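Local coordinates for Cap5O (Staphylococcus aureus, PDB 3OJO), which is a UDP-N-acetyl-mannosamine dehydrogenase of capsular polysaccharide biosynthesis that binds NAD and probably oxidises its nucleotide sugar with it, at residues B[284-287]-B[288-292]; B[96-99]-B[100-104]; B[403-407]-B[408-412]. All coordinates share one frame; numbering follows the deposited sequence.

In the fold
From the N terminus, interaction 2 comes first: residues 96-104 double back in the loop between strand 86-89 of the NAD-binding Rossmann sheet and helix 106-115. Interaction 1 follows at 284-292, the opening of helix 286-312, and interaction 3 comes last at 403-412, where strand 402-405 of the C-terminal parallel sheet runs out. Each is local (a chain reversal, the first turns of a helix, a turn after a strand) and ends before the next begins, so none nest or cross. Interactions 1 and 2 touch, Tyr100 lying against Ala285, which joins the NAD-binding part to the long helix. Farther along that helix, Thr305 and Ile309 meet Phe404, while interaction 3 itself stays about 12 Å, nearest atoms, from the other two.

Interaction 1 (B[284-287]-B[288-292]); sequences NAKL and IQTGR
Thr290 folds its hydroxyl back onto the carbonyl of Lys286, an example of a helix threonine bonding to the backbone carbonyl four residues earlier. With OG1 set beside its backbone N and opposite the carbonyl carbon (chi1 -53°), the hydroxyl donates to Lys286 O at 2.7 Å from OG1. The amide of the same threonine also reaches that oxygen, Thr290 N to Lys286 O being 3.1 Å, and the two donors arrive from opposite faces of the carbonyl plane. Ala285 is the N-cap of helix 286-312, and its carbonyl O takes the amide N of Gln289 at 3.0 Å. Lys286 sends CG away from its backbone N, then bends at each later torsion, which lays the aliphatic chain across its neighbours: CE lies 3.4 Å from Thr290 OG1, and CD is 3.6 Å from Gln289 OE1, which an extended chain carries there. At the start of the helix, Glu231 of the second subunit accepts from the backbone N atoms of Leu287 and Ile288, while Leu287 packs on Ile294 of that subunit and Ile288 on Thr220 of its own chain. Chemically, two donors of Thr290 grip Lys286 O, and the one from OG1 gives the hydroxyl of this buried residue a partner and holds chi1; a carboxylate from the partner subunit takes up amides of the first turn, tying this helix start into the dimer interface.

Interaction 2 (B[96-99]-B[100-104]); sequences NDDQ and YRSCD
Asn96 and Ser102 face each other across a tight reversal of the chain, in the loop that follows strand 86-89 of the Rossmann domain; an inverse gamma turn centred on Asp97 starts the bend. The two limbs run in nearly opposite directions, tied by a straight bond from Asn96 N to Ser102 O of 3.1 Å. Asp98 can be followed outward. Its CB carries CG between the backbone N and the carbonyl carbon (chi1 79°), which turns the carboxylate back over the reversal; CG lies 3.8 Å from Ser102 N. There OD1 takes the amide N of Ser102 at 3.1 Å on its syn side, and OD2 lies 3.6 Å from Ser102 CB. The backbone adds a weak bond from Arg101 N to Asp98 O. Beyond the turn, Ser102 OG bonds to Val272 O, Arg101 makes a salt bridge with Asp223, and Cys103 forms the disulfide with Cys269, close to the NAD-binding Thr130; the loop is thereby pinned to residues of the family's central domain. At the bend between the two limbs the amide of Gln99 stands almost perpendicular to the ring of Tyr100, 80° between the planes, and Gln99 OE1 meets the ring edge 3.2 Å from Tyr100 CD2.

Interaction 3 (B[403-407]-B[408-412]); sequences IFDTK and NVVKS
Asp405 and the amides of Val409 and Val410 meet at the end of strand 402-405, in the five-stranded parallel sheet of the UDP-binding domain, where the carboxylate organises an Asx turn and the bend beyond it. The hydrogen bonds come first. With CG opposite its backbone N (chi1 -172°), Asp405 directs the carboxylate toward the loop, and OD1 accepts from Lys407 N at 3.2 Å, the bond that makes the Asx turn, the donor standing well above the carboxylate plane. OD2 has two amide donors: Val409 N, 2.7 Å from Asp405 OD2, comes on the syn side with a bent N-H angle of 134°, whereas Val410 N is farther off but straight at 169°. Tyr419 OH of the adjacent strand 418-420 also bonds to OD2, so this buried oxygen is gripped by loop and sheet together, which would favour the ionised carboxylate. Nonpolar contacts form the second group. The side chains of Asp405, Val409 and Val410 all rest on Ile380 of strand 377-380, and Val410 also touches Tyr419, so side chains of the turn touch both strands that flank 402-405. The Val409 side chain crosses that of Asp405 at about a right angle, and its CG1 lies 3.7 Å from Asp405 OD1.

Interaction 1 (B[284-287]-B[288-292])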
ATOM      1  N   ASN B 284      -0.658  17.451   4.798  1.00 62.58           N
ATOM      2  CA  ASN B 284       0.151  16.838   3.747  1.00 60.63           C
ATOM      3  C   ASN B 284       0.619  15.428   4.139  1.00 58.65           C
ATOM      4  O   ASN B 284       1.185  14.739   3.287  1.00 58.76           O
ATOM      5  CB  ASN B 284       1.335  17.741   3.349  1.00 62.23           C
ATOM      6  CG  ASN B 284       1.112  18.545   2.087  1.00 94.56           C
ATOM      7  OD1 ASN B 284      -0.020  18.756   1.621  1.00 88.40           O
ATOM      8  ND2 ASN B 284       2.202  19.030   1.511  1.00 91.20           N
ATOM      9  N   ALA B 285       0.399  15.012   5.421  1.00 49.47           N
ATOM     10  CA  ALA B 285       0.711  13.672   5.963  1.00 47.36           C
ATOM     11  C   ALA B 285      -0.578  13.001   6.520  1.00 46.78           C
ATOM     12  O   ALA B 285      -0.527  12.180   7.443  1.00 46.72           O
ATOM     13  CB  ALA B 285       1.782  13.782   7.050  1.00 47.96           C
ATOM     14  N   LYS B 286      -1.735  13.356   5.935  1.00 40.55           N
ATOM     15  CA  LYS B 286      -3.071  12.882   6.302  1.00 39.35           C
ATOM     16  C   LYS B 286      -3.254  11.349   6.226  1.00 40.97           C
ATOM     17  O   LYS B 286      -3.818  10.785   7.168  1.00 42.63           O
ATOM     18  CB  LYS B 286      -4.156  13.672   5.537  1.00 42.82           C
ATOM     19  CG  LYS B 286      -5.610  13.440   5.970  1.00 66.92           C
ATOM     20  CD  LYS B 286      -5.938  13.798   7.435  1.00 83.75           C
ATOM     21  CE  LYS B 286      -6.913  12.828   8.084  1.00 96.72           C
ATOM     22  NZ  LYS B 286      -8.228  12.768   7.385  1.00105.62           N
ATOM     23  N   LEU B 287      -2.766  10.682   5.149  1.00 33.19           N
ATOM     24  CA  LEU B 287      -2.844   9.221   4.989  1.00 32.45           C
ATOM     25  C   LEU B 287      -2.028   8.501   6.021  1.00 37.34           C
ATOM     26  O   LEU B 287      -2.498   7.517   6.589  1.00 36.19           O
ATOM     27  CB  LEU B 287      -2.382   8.776   3.590  1.00 32.68           C
ATOM     28  CG  LEU B 287      -2.782   7.359   3.146  1.00 36.84           C
ATOM     29  CD1 LEU B 287      -4.271   7.270   2.830  1.00 34.99           C
ATOM     30  CD2 LEU B 287      -2.047   6.987   1.917  1.00 40.51           C
ATOM     31  N   ILE B 288      -0.779   8.975   6.248  1.00 37.01           N
ATOM     32  CA  ILE B 288       0.133   8.403   7.243  1.00 37.45           C
ATOM     33  C   ILE B 288      -0.503   8.470   8.643  1.00 41.63           C
ATOM     34  O   ILE B 288      -0.488   7.472   9.353  1.00 41.36           O
ATOM     35  CB  ILE B 288       1.561   9.026   7.169  1.00 40.24           C
ATOM     36  CG1 ILE B 288       2.204   8.729   5.798  1.00 40.14           C
ATOM     37  CG2 ILE B 288       2.458   8.502   8.313  1.00 39.75           C
ATOM     38  CD1 ILE B 288       3.304   9.677   5.357  1.00 44.93           C
ATOM     39  N   GLN B 289      -1.077   9.629   9.005  1.00 38.93           N
ATOM     40  CA  GLN B 289      -1.753   9.878  10.283  1.00 39.56           C
ATOM     41  C   GLN B 289      -2.923   8.902  10.495  1.00 43.89           C
ATOM     42  O   GLN B 289      -3.012   8.263  11.544  1.00 44.02           O
ATOM     43  CB  GLN B 289      -2.258  11.325  10.309  1.00 41.39           C
ATOM     44  CG  GLN B 289      -2.854  11.787  11.633  1.00 65.97           C
ATOM     45  CD  GLN B 289      -3.447  13.165  11.482  1.00 91.02           C
ATOM     46  OE1 GLN B 289      -4.376  13.392  10.692  1.00 84.70           O
ATOM     47  NE2 GLN B 289      -2.918  14.116  12.238  1.00 85.05           N
ATOM     48  N   THR B 290      -3.811   8.796   9.491  1.00 40.15           N
ATOM     49  CA  THR B 290      -4.966   7.898   9.475  1.00 39.08           C
ATOM     50  C   THR B 290      -4.522   6.443   9.664  1.00 42.22           C
ATOM     51  O   THR B 290      -5.103   5.743  10.493  1.00 43.65           O
ATOM     52  CB  THR B 290      -5.770   8.131   8.201  1.00 44.52           C
ATOM     53  OG1 THR B 290      -6.060   9.530   8.095  1.00 46.43           O
ATOM     54  CG2 THR B 290      -7.055   7.325   8.177  1.00 39.74           C
ATOM     55  N   GLY B 291      -3.471   6.029   8.934  1.00 35.24           N
ATOM     56  CA  GLY B 291      -2.891   4.697   9.035  1.00 34.10           C
ATOM     57  C   GLY B 291      -2.438   4.359  10.442  1.00 36.39           C
ATOM     58  O   GLY B 291      -2.636   3.247  10.911  1.00 35.68           O
ATOM     59  N   ARG B 292      -1.830   5.331  11.112  1.00 35.04           N
ATOM     60  CA  ARG B 292      -1.322   5.265  12.483  1.00 35.65           C
ATOM     61  C   ARG B 292      -2.493   5.173  13.481  1.00 40.67           C
ATOM     62  O   ARG B 292      -2.458   4.358  14.410  1.00 40.17           O
ATOM     63  CB  ARG B 292      -0.459   6.506  12.775  1.00 35.64           C
ATOM     64  CG  ARG B 292       0.973   6.423  12.246  1.00 41.78           C
ATOM     65  CD  ARG B 292       1.927   5.835  13.266  1.00 44.97           C
ATOM     66  NE  ARG B 292       1.867   4.367  13.314  1.00 59.67           N
ATOM     67  CZ  ARG B 292       1.349   3.659  14.318  1.00 67.64           C
ATOM     68  NH1 ARG B 292       0.858   4.270  15.389  1.00 52.51           N
ATOM     69  NH2 ARG B 292       1.318   2.335  14.256  1.00 49.08           N
TER

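Interaction 2 (B[96-99]-B[100-104])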
ATOM      1  N   ASN B  96       8.646   9.096  19.541  1.00 58.83           N
ATOM      2  CA  ASN B  96       8.131  10.309  20.164  1.00 59.96           C
ATOM      3  C   ASN B  96       6.676  10.109  20.602  1.00 67.28           C
ATOM      4  O   ASN B  96       5.923   9.378  19.941  1.00 65.55           O
ATOM      5  CB  ASN B  96       8.238  11.484  19.188  1.00 59.27           C
ATOM      6  CG  ASN B  96       9.599  12.118  19.093  1.00 70.57           C
ATOM      7  OD1 ASN B  96      10.255  12.416  20.097  1.00 68.48           O
ATOM      8  ND2 ASN B  96       9.979  12.475  17.878  1.00 59.33           N
ATOM      9  N   ASP B  97       6.285  10.733  21.735  1.00 68.05           N
ATOM     10  CA  ASP B  97       4.899  10.662  22.193  1.00 69.63           C
ATOM     11  C   ASP B  97       4.100  11.639  21.336  1.00 75.64           C
ATOM     12  O   ASP B  97       3.976  12.827  21.657  1.00 75.44           O
ATOM     13  CB  ASP B  97       4.761  10.899  23.704  1.00 72.02           C
ATOM     14  CG  ASP B  97       5.285   9.740  24.537  1.00 91.35           C
ATOM     15  OD1 ASP B  97       4.763   8.606  24.381  1.00 92.34           O
ATOM     16  OD2 ASP B  97       6.197   9.968  25.365  1.00102.42           O
ATOM     17  N   ASP B  98       3.695  11.124  20.158  1.00 73.53           N
ATOM     18  CA  ASP B  98       2.950  11.787  19.090  1.00 74.01           C
ATOM     19  C   ASP B  98       2.227  10.738  18.220  1.00 79.69           C
ATOM     20  O   ASP B  98       2.613   9.561  18.200  1.00 79.35           O
ATOM     21  CB  ASP B  98       3.864  12.720  18.246  1.00 75.56           C
ATOM     22  CG  ASP B  98       4.751  12.057  17.196  1.00 84.15           C
ATOM     23  OD1 ASP B  98       5.335  10.985  17.490  1.00 83.53           O
ATOM     24  OD2 ASP B  98       4.900  12.635  16.100  1.00 90.92           O
ATOM     25  N   GLN B  99       1.169  11.193  17.530  1.00 77.64           N
ATOM     26  CA  GLN B  99       0.254  10.454  16.649  1.00 78.45           C
ATOM     27  C   GLN B  99       1.007   9.694  15.557  1.00 83.60           C
ATOM     28  O   GLN B  99       0.960   8.460  15.513  1.00 83.41           O
ATOM     29  CB  GLN B  99      -0.772  11.422  15.989  1.00 79.98           C
ATOM     30  CG  GLN B  99      -1.172  12.664  16.810  1.00 99.97           C
ATOM     31  CD  GLN B  99      -0.155  13.796  16.755  1.00121.96           C
ATOM     32  OE1 GLN B  99       0.155  14.345  15.691  1.00117.14           O
ATOM     33  NE2 GLN B  99       0.374  14.183  17.914  1.00111.89           N
ATOM     34  N   TYR B 100       1.731  10.459  14.709  1.00 80.52           N
ATOM     35  CA  TYR B 100       2.538  10.067  13.547  1.00 80.31           C
ATOM     36  C   TYR B 100       3.674   9.083  13.829  1.00 81.49           C
ATOM     37  O   TYR B 100       4.213   8.504  12.879  1.00 80.57           O
ATOM     38  CB  TYR B 100       3.138  11.334  12.896  1.00 82.15           C
ATOM     39  CG  TYR B 100       2.108  12.253  12.280  1.00 85.56           C
ATOM     40  CD1 TYR B 100       1.674  12.070  10.971  1.00 87.67           C
ATOM     41  CD2 TYR B 100       1.556  13.304  13.009  1.00 87.11           C
ATOM     42  CE1 TYR B 100       0.725  12.916  10.398  1.00 88.73           C
ATOM     43  CE2 TYR B 100       0.592  14.148  12.451  1.00 88.23           C
ATOM     44  CZ  TYR B 100       0.180  13.948  11.144  1.00 96.45           C
ATOM     45  OH  TYR B 100      -0.769  14.774  10.585  1.00 99.68           O
ATOM     46  N   ARG B 101       4.044   8.906  15.118  1.00 76.56           N
ATOM     47  CA  ARG B 101       5.183   8.113  15.584  1.00 75.69           C
ATOM     48  C   ARG B 101       6.486   8.526  14.845  1.00 77.14           C
ATOM     49  O   ARG B 101       6.974   7.872  13.909  1.00 76.78           O
ATOM     50  CB  ARG B 101       4.896   6.596  15.735  1.00 75.49           C
ATOM     51  CG  ARG B 101       5.258   5.722  14.552  1.00 81.47           C
ATOM     52  CD  ARG B 101       5.037   4.257  14.811  1.00 91.55           C
ATOM     53  NE  ARG B 101       4.941   3.552  13.537  1.00103.82           N
ATOM     54  CZ  ARG B 101       5.029   2.236  13.388  1.00119.40           C
ATOM     55  NH1 ARG B 101       5.229   1.452  14.442  1.00109.63           N
ATOM     56  NH2 ARG B 101       4.929   1.693  12.183  1.00103.06           N
ATOM     57  N   SER B 102       6.954   9.714  15.203  1.00 70.95           N
ATOM     58  CA  SER B 102       8.161  10.269  14.631  1.00 69.10           C
ATOM     59  C   SER B 102       9.350   9.691  15.373  1.00 67.61           C
ATOM     60  O   SER B 102       9.227   9.270  16.533  1.00 65.62           O
ATOM     61  CB  SER B 102       8.151  11.785  14.759  1.00 73.19           C
ATOM     62  OG  SER B 102       7.717  12.357  13.539  1.00 83.74           O
ATOM     63  N   CYS B 103      10.489   9.645  14.695  1.00 61.95           N
ATOM     64  CA  CYS B 103      11.725   9.166  15.301  1.00 61.26           C
ATOM     65  C   CYS B 103      12.263  10.259  16.196  1.00 57.52           C
ATOM     66  O   CYS B 103      12.265  11.437  15.811  1.00 56.40           O
ATOM     67  CB  CYS B 103      12.755   8.802  14.237  1.00 63.11           C
ATOM     68  SG  CYS B 103      12.238   7.539  13.041  1.00 68.04           S
ATOM     69  N   ASP B 104      12.735   9.877  17.374  1.00 49.25           N
ATOM     70  CA  ASP B 104      13.354  10.831  18.274  1.00 47.23           C
ATOM     71  C   ASP B 104      14.869  10.840  17.988  1.00 47.34           C
ATOM     72  O   ASP B 104      15.532   9.822  18.200  1.00 46.38           O
ATOM     73  CB  ASP B 104      13.026  10.478  19.734  1.00 48.91           C
ATOM     74  CG  ASP B 104      13.580  11.428  20.772  1.00 53.41           C
ATOM     75  OD1 ASP B 104      13.717  11.006  21.941  1.00 55.57           O
ATOM     76  OD2 ASP B 104      13.896  12.586  20.412  1.00 52.01           O
TER

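Interaction 3 (B[403-407]-B[408-412])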
ATOM      1  N   ILE B 403      -9.569 -20.501  21.185  1.00 60.01           N
ATOM      2  CA  ILE B 403      -8.419 -19.710  20.743  1.00 57.45           C
ATOM      3  C   ILE B 403      -8.857 -18.598  19.778  1.00 58.98           C
ATOM      4  O   ILE B 403      -9.484 -18.894  18.755  1.00 58.51           O
ATOM      5  CB  ILE B 403      -7.336 -20.607  20.066  1.00 59.98           C
ATOM      6  CG1 ILE B 403      -6.765 -21.657  21.036  1.00 60.39           C
ATOM      7  CG2 ILE B 403      -6.208 -19.749  19.439  1.00 59.81           C
ATOM      8  CD1 ILE B 403      -5.855 -22.669  20.394  1.00 66.94           C
ATOM      9  N   PHE B 404      -8.489 -17.327  20.085  1.00 52.31           N
ATOM     10  CA  PHE B 404      -8.661 -16.189  19.181  1.00 49.75           C
ATOM     11  C   PHE B 404      -7.252 -15.735  18.771  1.00 51.31           C
ATOM     12  O   PHE B 404      -6.510 -15.130  19.559  1.00 50.75           O
ATOM     13  CB  PHE B 404      -9.501 -15.032  19.757  1.00 50.77           C
ATOM     14  CG  PHE B 404      -9.638 -13.850  18.817  1.00 51.37           C
ATOM     15  CD1 PHE B 404      -9.748 -14.038  17.438  1.00 53.53           C
ATOM     16  CD2 PHE B 404      -9.660 -12.551  19.306  1.00 52.37           C
ATOM     17  CE1 PHE B 404      -9.842 -12.948  16.572  1.00 52.79           C
ATOM     18  CE2 PHE B 404      -9.774 -11.465  18.436  1.00 54.11           C
ATOM     19  CZ  PHE B 404      -9.873 -11.675  17.079  1.00 51.93           C
ATOM     20  N   ASP B 405      -6.872 -16.103  17.542  1.00 45.89           N
ATOM     21  CA  ASP B 405      -5.553 -15.832  16.994  1.00 43.94           C
ATOM     22  C   ASP B 405      -5.570 -14.591  16.110  1.00 47.38           C
ATOM     23  O   ASP B 405      -6.106 -14.617  15.006  1.00 47.70           O
ATOM     24  CB  ASP B 405      -5.022 -17.084  16.285  1.00 44.64           C
ATOM     25  CG  ASP B 405      -3.591 -17.046  15.810  1.00 54.04           C
ATOM     26  OD1 ASP B 405      -2.842 -16.145  16.241  1.00 57.84           O
ATOM     27  OD2 ASP B 405      -3.212 -17.924  15.021  1.00 54.49           O
ATOM     28  N   THR B 406      -4.997 -13.489  16.626  1.00 43.04           N
ATOM     29  CA  THR B 406      -4.918 -12.202  15.941  1.00 41.84           C
ATOM     30  C   THR B 406      -3.779 -12.167  14.914  1.00 45.85           C
ATOM     31  O   THR B 406      -3.700 -11.211  14.141  1.00 44.82           O
ATOM     32  CB  THR B 406      -4.801 -11.044  16.967  1.00 36.83           C
ATOM     33  OG1 THR B 406      -3.519 -11.060  17.569  1.00 34.72           O
ATOM     34  CG2 THR B 406      -5.885 -11.066  18.008  1.00 28.70           C
ATOM     35  N   LYS B 407      -2.903 -13.198  14.917  1.00 43.75           N
ATOM     36  CA  LYS B 407      -1.719 -13.304  14.040  1.00 43.52           C
ATOM     37  C   LYS B 407      -1.793 -14.401  12.958  1.00 48.74           C
ATOM     38  O   LYS B 407      -0.948 -14.402  12.063  1.00 48.47           O
ATOM     39  CB  LYS B 407      -0.425 -13.481  14.883  1.00 44.45           C
ATOM     40  CG  LYS B 407      -0.031 -12.277  15.735  1.00 44.97           C
ATOM     41  CD  LYS B 407       0.408 -11.050  14.914  1.00 45.72           C
ATOM     42  CE  LYS B 407       1.784 -11.146  14.323  1.00 53.77           C
ATOM     43  NZ  LYS B 407       2.208  -9.840  13.757  1.00 75.86           N
ATOM     44  N   ASN B 408      -2.785 -15.325  13.040  1.00 46.56           N
ATOM     45  CA  ASN B 408      -2.974 -16.463  12.118  1.00 47.21           C
ATOM     46  C   ASN B 408      -1.692 -17.337  12.050  1.00 53.82           C
ATOM     47  O   ASN B 408      -1.208 -17.694  10.968  1.00 53.72           O
ATOM     48  CB  ASN B 408      -3.479 -15.996  10.741  1.00 45.34           C
ATOM     49  CG  ASN B 408      -3.952 -17.101   9.831  1.00 55.65           C
ATOM     50  OD1 ASN B 408      -4.570 -18.079  10.244  1.00 50.09           O
ATOM     51  ND2 ASN B 408      -3.686 -16.955   8.553  1.00 42.39           N
ATOM     52  N   VAL B 409      -1.139 -17.646  13.241  1.00 51.22           N
ATOM     53  CA  VAL B 409       0.099 -18.393  13.438  1.00 51.96           C
ATOM     54  C   VAL B 409      -0.095 -19.918  13.579  1.00 59.99           C
ATOM     55  O   VAL B 409       0.750 -20.675  13.091  1.00 59.84           O
ATOM     56  CB  VAL B 409       0.987 -17.749  14.550  1.00 55.58           C
ATOM     57  CG1 VAL B 409       0.411 -17.956  15.948  1.00 55.16           C
ATOM     58  CG2 VAL B 409       2.428 -18.233  14.475  1.00 55.45           C
ATOM     59  N   VAL B 410      -1.199 -20.364  14.221  1.00 59.71           N
ATOM     60  CA  VAL B 410      -1.487 -21.784  14.432  1.00 61.12           C
ATOM     61  C   VAL B 410      -1.782 -22.472  13.108  1.00 70.55           C
ATOM     62  O   VAL B 410      -2.727 -22.102  12.408  1.00 70.50           O
ATOM     63  CB  VAL B 410      -2.590 -22.051  15.484  1.00 64.66           C
ATOM     64  CG1 VAL B 410      -2.598 -23.522  15.895  1.00 64.45           C
ATOM     65  CG2 VAL B 410      -2.408 -21.169  16.708  1.00 64.22           C
ATOM     66  N   LYS B 411      -0.959 -23.463  12.763  1.00 70.97           N
ATOM     67  CA  LYS B 411      -1.120 -24.188  11.507  1.00 72.93           C
ATOM     68  C   LYS B 411      -1.653 -25.626  11.693  1.00 81.53           C
ATOM     69  O   LYS B 411      -2.122 -26.236  10.728  1.00 81.66           O
ATOM     70  CB  LYS B 411       0.138 -24.074  10.621  1.00 75.47           C
ATOM     71  CG  LYS B 411       0.426 -22.615  10.269  1.00 91.42           C
ATOM     72  CD  LYS B 411       1.309 -22.410   9.047  1.00101.79           C
ATOM     73  CE  LYS B 411       1.358 -20.950   8.636  1.00108.32           C
ATOM     74  NZ  LYS B 411       1.854 -20.058   9.721  1.00111.36           N
ATOM     75  N   SER B 412      -1.694 -26.112  12.946  1.00 80.87           N
ATOM     76  CA  SER B 412      -2.209 -27.443  13.303  1.00 81.53           C
ATOM     77  C   SER B 412      -3.721 -27.406  13.569  1.00 88.29           C
ATOM     78  O   SER B 412      -4.177 -26.575  14.357  1.00 88.25           O
ATOM     79  CB  SER B 412      -1.483 -27.966  14.539  1.00 83.62           C
ATOM     80  OG  SER B 412      -1.543 -27.016  15.590  1.00 86.25           O
TER